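Local coordinates for protein tRNA-5-methyluridine(54) 2-sulfurtransferase (Pyrococcus horikoshii OT3, PDB 5MKP) that catalyses the ATP-dependent 2-thiolation of 5-methyluridine 54 in the T loop of tRNA, using a [4Fe-4S] cluster, a modification that stabilises tRNAs at high temperature, at residues A[36-41]-A[71-76]; A[49-54]-A[150-155]. All blocks are in the same frame, centred on the assembly; numbering follows the deposited sequence.

Contact 1: A[36-41]-A[71-76]; sequences KVSRTI and KKLGYN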
loop_
_atom_site.group_PDB
_atom_site.type_symbol
_atom_site.label_atom_id
_atom_site.label_comp_id
_atom_site.label_asym_id
_atom_site.label_seq_id
_atom_site.Cartn_x
_atom_site.Cartn_y
_atom_site.Cartn_z
ATOM N N LYS A 36 6.021 -3.397 16.487
ATOM C CA LYS A 36 6.568 -4.076 15.313
ATOM C C LYS A 36 6.654 -3.093 14.132
ATOM O O LYS A 36 7.705 -2.995 13.483
ATOM C CB LYS A 36 5.712 -5.300 14.949
ATOM C CG LYS A 36 6.475 -6.373 14.186
ATOM C CD LYS A 36 5.665 -7.654 14.038
ATOM C CE LYS A 36 6.429 -8.726 13.302
ATOM N NZ LYS A 36 5.532 -9.810 12.813
ATOM N N VAL A 37 5.573 -2.337 13.896
ATOM C CA VAL A 37 5.517 -1.317 12.843
ATOM C C VAL A 37 6.551 -0.215 13.164
ATOM O O VAL A 37 7.351 0.148 12.295
ATOM C CB VAL A 37 4.074 -0.765 12.615
ATOM C CG1 VAL A 37 4.059 0.372 11.593
ATOM C CG2 VAL A 37 3.114 -1.881 12.201
ATOM N N SER A 38 6.570 0.248 14.426
ATOM C CA SER A 38 7.503 1.251 14.938
ATOM C C SER A 38 8.970 0.856 14.687
ATOM O O SER A 38 9.761 1.701 14.269
ATOM C CB SER A 38 7.273 1.475 16.426
ATOM O OG SER A 38 7.893 2.676 16.851
ATOM N N ARG A 39 9.320 -0.431 14.901
ATOM C CA ARG A 39 10.674 -0.938 14.685
ATOM C C ARG A 39 11.027 -0.989 13.210
ATOM O O ARG A 39 12.154 -0.650 12.860
ATOM C CB ARG A 39 10.897 -2.292 15.377
ATOM C CG ARG A 39 10.870 -2.246 16.913
ATOM C CD ARG A 39 11.878 -1.278 17.528
ATOM N NE ARG A 39 11.875 -1.313 18.994
ATOM C CZ ARG A 39 11.320 -0.386 19.773
ATOM N NH1 ARG A 39 10.710 0.666 19.236
ATOM N NH2 ARG A 39 11.375 -0.502 21.093
ATOM N N THR A 40 10.049 -1.363 12.342
ATOM C CA THR A 40 10.208 -1.381 10.882
ATOM C C THR A 40 10.576 0.035 10.414
ATOM O O THR A 40 11.531 0.183 9.655
ATOM C CB THR A 40 8.934 -1.923 10.193
ATOM O OG1 THR A 40 8.696 -3.251 10.642
ATOM C CG2 THR A 40 9.029 -1.920 8.667
ATOM N N ILE A 41 9.847 1.071 10.915
ATOM C CA ILE A 41 10.103 2.470 10.578
ATOM C C ILE A 41 11.550 2.867 10.909
ATOM O O ILE A 41 12.250 3.325 10.007
ATOM C CB ILE A 41 9.047 3.431 11.184
ATOM C CG1 ILE A 41 7.615 3.095 10.644
ATOM C CG2 ILE A 41 9.424 4.923 10.924
ATOM C CD1 ILE A 41 6.437 3.795 11.398
ATOM N N LYS A 71 -1.128 7.033 12.744
ATOM C CA LYS A 71 -1.819 8.031 13.553
ATOM C C LYS A 71 -1.588 7.755 15.038
ATOM O O LYS A 71 -1.282 8.689 15.784
ATOM C CB LYS A 71 -3.323 8.056 13.242
ATOM C CG LYS A 71 -4.026 9.351 13.665
ATOM C CD LYS A 71 -3.896 10.461 12.615
ATOM C CE LYS A 71 -3.966 11.854 13.196
ATOM N NZ LYS A 71 -5.255 12.110 13.883
ATOM N N LYS A 72 -1.707 6.469 15.462
ATOM C CA LYS A 72 -1.512 6.084 16.867
ATOM C C LYS A 72 -0.070 6.337 17.338
ATOM O O LYS A 72 0.150 6.767 18.468
ATOM C CB LYS A 72 -1.962 4.630 17.125
ATOM C CG LYS A 72 -2.231 4.341 18.608
ATOM C CD LYS A 72 -3.028 3.083 18.779
ATOM C CE LYS A 72 -3.304 2.748 20.222
ATOM N NZ LYS A 72 -3.845 1.363 20.358
ATOM N N LEU A 73 0.894 6.118 16.441
ATOM C CA LEU A 73 2.313 6.302 16.717
ATOM C C LEU A 73 2.700 7.767 16.808
ATOM O O LEU A 73 3.772 8.073 17.320
ATOM C CB LEU A 73 3.178 5.575 15.677
ATOM C CG LEU A 73 3.113 4.057 15.670
ATOM C CD1 LEU A 73 3.805 3.513 14.426
ATOM C CD2 LEU A 73 3.712 3.459 16.961
ATOM N N GLY A 74 1.828 8.650 16.322
ATOM C CA GLY A 74 2.029 10.092 16.380
ATOM C C GLY A 74 2.597 10.739 15.137
ATOM O O GLY A 74 3.239 11.782 15.234
ATOM N N TYR A 75 2.370 10.140 13.961
ATOM C CA TYR A 75 2.859 10.704 12.701
ATOM C C TYR A 75 1.861 11.726 12.125
ATOM O O TYR A 75 0.663 11.681 12.443
ATOM C CB TYR A 75 3.223 9.576 11.688
ATOM C CG TYR A 75 4.544 8.899 12.004
ATOM C CD1 TYR A 75 5.752 9.449 11.579
ATOM C CD2 TYR A 75 4.592 7.757 12.798
ATOM C CE1 TYR A 75 6.975 8.861 11.910
ATOM C CE2 TYR A 75 5.810 7.166 13.148
ATOM C CZ TYR A 75 7.000 7.722 12.702
ATOM O OH TYR A 75 8.209 7.174 13.072
ATOM N N ASN A 76 2.352 12.660 11.302
ATOM C CA ASN A 76 1.470 13.632 10.652
ATOM C C ASN A 76 0.952 13.010 9.347
ATOM O O ASN A 76 1.644 13.016 8.325
ATOM C CB ASN A 76 2.184 14.978 10.416
ATOM C CG ASN A 76 1.278 16.104 9.968
ATOM O OD1 ASN A 76 1.718 17.054 9.317
ATOM N ND2 ASN A 76 -0.002 16.055 10.331
#
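Ile41 and Leu73 meet because Ile41 CG1 and Leu73 CG each lie beside their own backbone N, opposite the carbonyl carbon, with chi1 of -61° in Ile41 and -67° in Leu73. The two side chains then reach toward each other tip to tip, and Ile41 CD1 stops 4.0 Å from Leu73 CD1. Tyr75 makes the same choice (chi1 -77°), which sends its ring toward helix 26-44 from the direction opposite to Ile41. There the two branches of the isoleucine divide the work: CD1 lies 3.8 Å from Tyr75 CE2, at an oblique angle to the ring, whereas CG2 presses on the phenol end, 3.3 Å from Tyr75 OH. One turn earlier on the helix, Val37 CG1 approaches Leu73 CD1 at 4.2 Å, and Ser38 CB lies 4.1 Å from Leu73 CD2. The two methyls of Leu73 thus serve different neighbours.

The example illustrates how a helix end can present two side chains to one partner. Helix 61-73 closes in a Schellman motif at Gly74, whose positive phi turns the chain so that Tyr75, like Leu73, faces helix 26-44. Val69 and Leu70 of helix 61-73 continue the apolar surface against Val37 and Ile41, while Lys49 makes a cation-pi contact with the Tyr75 ring. Between the two segments the chemistry is that of methyls and a ring, so the fit probably depends on shape and the exclusion of water; a polar tie between the same helices lies just outside it, the salt bridge of Lys72 with Glu34.

Contact 2: A[49-54]-A[150-155]; sequences KDERIL and GFDAIA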
loop_
_atom_site.group_PDB
_atom_site.type_symbol
_atom_site.label_atom_id
_atom_site.label_comp_id
_atom_site.label_asym_id
_atom_site.label_seq_id
_atom_site.Cartn_x
_atom_site.Cartn_y
_atom_site.Cartn_z
ATOM N N LYS A 49 9.028 12.115 12.328
ATOM C CA LYS A 49 7.802 12.782 12.764
ATOM C C LYS A 49 7.608 14.205 12.214
ATOM O O LYS A 49 6.495 14.723 12.307
ATOM C CB LYS A 49 7.670 12.748 14.280
ATOM C CG LYS A 49 6.846 11.553 14.715
ATOM C CD LYS A 49 7.062 11.239 16.172
ATOM C CE LYS A 49 6.206 10.093 16.611
ATOM N NZ LYS A 49 6.721 8.800 16.105
ATOM N N ASP A 50 8.647 14.806 11.599
ATOM C CA ASP A 50 8.547 16.134 10.983
ATOM C C ASP A 50 7.821 16.052 9.617
ATOM O O ASP A 50 7.290 17.066 9.148
ATOM C CB ASP A 50 9.950 16.786 10.825
ATOM C CG ASP A 50 10.868 16.122 9.792
ATOM O OD1 ASP A 50 10.750 16.452 8.585
ATOM O OD2 ASP A 50 11.725 15.299 10.197
ATOM N N GLU A 51 7.821 14.852 8.978
ATOM C CA GLU A 51 7.245 14.626 7.647
ATOM C C GLU A 51 5.716 14.609 7.552
ATOM O O GLU A 51 5.024 14.106 8.439
ATOM C CB GLU A 51 7.793 13.339 7.028
ATOM C CG GLU A 51 9.151 13.507 6.371
ATOM C CD GLU A 51 9.728 12.231 5.789
ATOM O OE1 GLU A 51 9.825 11.231 6.536
ATOM O OE2 GLU A 51 10.112 12.240 4.596
ATOM N N ARG A 52 5.212 15.158 6.431
ATOM C CA ARG A 52 3.805 15.174 6.043
ATOM C C ARG A 52 3.635 13.936 5.146
ATOM O O ARG A 52 4.153 13.895 4.019
ATOM C CB ARG A 52 3.452 16.465 5.286
ATOM C CG ARG A 52 2.785 17.498 6.160
ATOM C CD ARG A 52 2.293 18.687 5.367
ATOM N NE ARG A 52 0.970 18.465 4.778
ATOM C CZ ARG A 52 0.665 18.718 3.507
ATOM N NH1 ARG A 52 -0.570 18.526 3.064
ATOM N NH2 ARG A 52 1.593 19.171 2.672
ATOM N N ILE A 53 2.963 12.911 5.692
ATOM C CA ILE A 53 2.770 11.608 5.062
ATOM C C ILE A 53 1.384 11.449 4.421
ATOM O O ILE A 53 0.384 11.785 5.039
ATOM C CB ILE A 53 3.089 10.470 6.099
ATOM C CG1 ILE A 53 4.415 10.756 6.867
ATOM C CG2 ILE A 53 3.134 9.099 5.435
ATOM C CD1 ILE A 53 4.541 10.170 8.251
ATOM N N LEU A 54 1.339 10.925 3.183
ATOM C CA LEU A 54 0.093 10.616 2.482
ATOM C C LEU A 54 -0.094 9.104 2.512
ATOM O O LEU A 54 0.806 8.359 2.115
ATOM C CB LEU A 54 0.086 11.115 1.029
ATOM C CG LEU A 54 -1.225 10.924 0.240
ATOM C CD1 LEU A 54 -2.287 11.947 0.662
ATOM C CD2 LEU A 54 -0.977 11.003 -1.272
ATOM N N GLY A 150 2.812 18.854 -1.910
ATOM C CA GLY A 150 4.005 18.956 -1.080
ATOM C C GLY A 150 4.120 17.981 0.069
ATOM O O GLY A 150 4.687 18.329 1.113
ATOM N N PHE A 151 3.597 16.745 -0.118
ATOM C CA PHE A 151 3.739 15.683 0.863
ATOM C C PHE A 151 5.159 15.198 0.707
ATOM O O PHE A 151 5.709 15.261 -0.396
ATOM C CB PHE A 151 2.748 14.544 0.600
ATOM C CG PHE A 151 1.345 14.847 1.066
ATOM C CD1 PHE A 151 0.976 14.643 2.390
ATOM C CD2 PHE A 151 0.395 15.350 0.183
ATOM C CE1 PHE A 151 -0.317 14.941 2.825
ATOM C CE2 PHE A 151 -0.909 15.622 0.613
ATOM C CZ PHE A 151 -1.259 15.399 1.928
ATOM N N ASP A 152 5.771 14.757 1.801
ATOM C CA ASP A 152 7.162 14.337 1.790
ATOM C C ASP A 152 7.337 12.862 1.546
ATOM O O ASP A 152 8.417 12.429 1.135
ATOM C CB ASP A 152 7.821 14.722 3.115
ATOM C CG ASP A 152 7.836 16.206 3.353
ATOM O OD1 ASP A 152 8.709 16.890 2.769
ATOM O OD2 ASP A 152 6.977 16.688 4.121
ATOM N N ALA A 153 6.304 12.080 1.853
ATOM C CA ALA A 153 6.346 10.634 1.741
ATOM C C ALA A 153 4.966 10.074 1.497
ATOM O O ALA A 153 3.964 10.667 1.941
ATOM C CB ALA A 153 6.919 10.042 3.022
ATOM N N ILE A 154 4.922 8.904 0.806
ATOM C CA ILE A 154 3.717 8.117 0.561
ATOM C C ILE A 154 3.881 6.811 1.322
ATOM O O ILE A 154 4.902 6.155 1.178
ATOM C CB ILE A 154 3.393 7.834 -0.936
ATOM C CG1 ILE A 154 3.244 9.100 -1.756
ATOM C CG2 ILE A 154 2.121 7.011 -1.048
ATOM C CD1 ILE A 154 3.453 8.863 -3.279
ATOM N N ALA A 155 2.876 6.423 2.100
ATOM C CA ALA A 155 2.874 5.158 2.812
ATOM C C ALA A 155 1.741 4.276 2.272
ATOM O O ALA A 155 0.604 4.737 2.099
ATOM C CB ALA A 155 2.726 5.382 4.303
HETATM O O HOH W 1 8.900 18.217 6.309
#
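Phe151 is clasped between Leu54 and Arg52, and this sandwich is the tightly packed part of the contact. Over one face of the ring lies Leu54 CD1, 3.8 Å from Phe151 CZ, in a CH-pi contact. Leu54 reaches it with CG anti to the backbone N (chi1 -176°), crossing the phenylalanine at about a right angle. Over the opposite face comes the guanidinium of Arg52, stacked at a plane angle of 30° in a cation-pi arrangement, with Arg52 NH1 3.4 Å from Phe151 CZ. A bend at chi3 (84°) folds the arginine over the ring. Its nitrogens have partners as well: NH2 bonds to Asn149 O and NH1 forms a salt bridge with Glu78.

Onward from the sandwich, strands 52-56 and 153-155 pair in parallel. Leu54 N donates to Ala153 O at 2.9 Å, and Leu54 O accepts from Ala155 N at 2.8 Å. Ile53 CG2 packs on Ala155 CB, 3.9 Å away, on the sheet face opposite to Leu54 and Ile154. The side chain of Ile154 lies about 5 Å from that of Ala56, an ATP-binding residue.

The other end is looser and wetter. Asp152 N still bonds to Arg52 O, but the return bond from Arg52 N to Asp152 OD2 is longer, 3.3 Å, and uses the anti side of the carboxylate. Glu51 crosses Asp152 through aliphatic atoms, its CG 3.7 Å from Asp152 CB, and gives its OE2 to Lys194. A water sits between the carboxylates of Asp50 and Asp152, weakly held by Asp50.

Apolar and cation-pi contacts thus close the packed part, whereas three acidic groups gather at the open end, where Lys194, the water and the backbone NH probably temper their mutual repulsion.

Contacts 1 and 2 have centres about 13 Å apart and interleave along the chain, in the order 36-41, 49-54, 71-76, 150-155. Helix 26-44 leads into strand 52-56, which passes through helix 61-73 to strand 76-83, its parallel neighbour. Contact 1 thus fastens the helix preceding the PP-loop sheet to the end of that crossover helix, while contact 2 joins strand 52-56 to strand 153-155 on its other flank. They touch directly: Asn76 O lies 2.9 Å from Ile53 N, a probable hydrogen bond. Contact 2 belongs to the central sheet and contact 1 to the helical layer beside it; strands 52-56 and 153-155 run to or toward the ATP-binding residues Ala56 and Gly157.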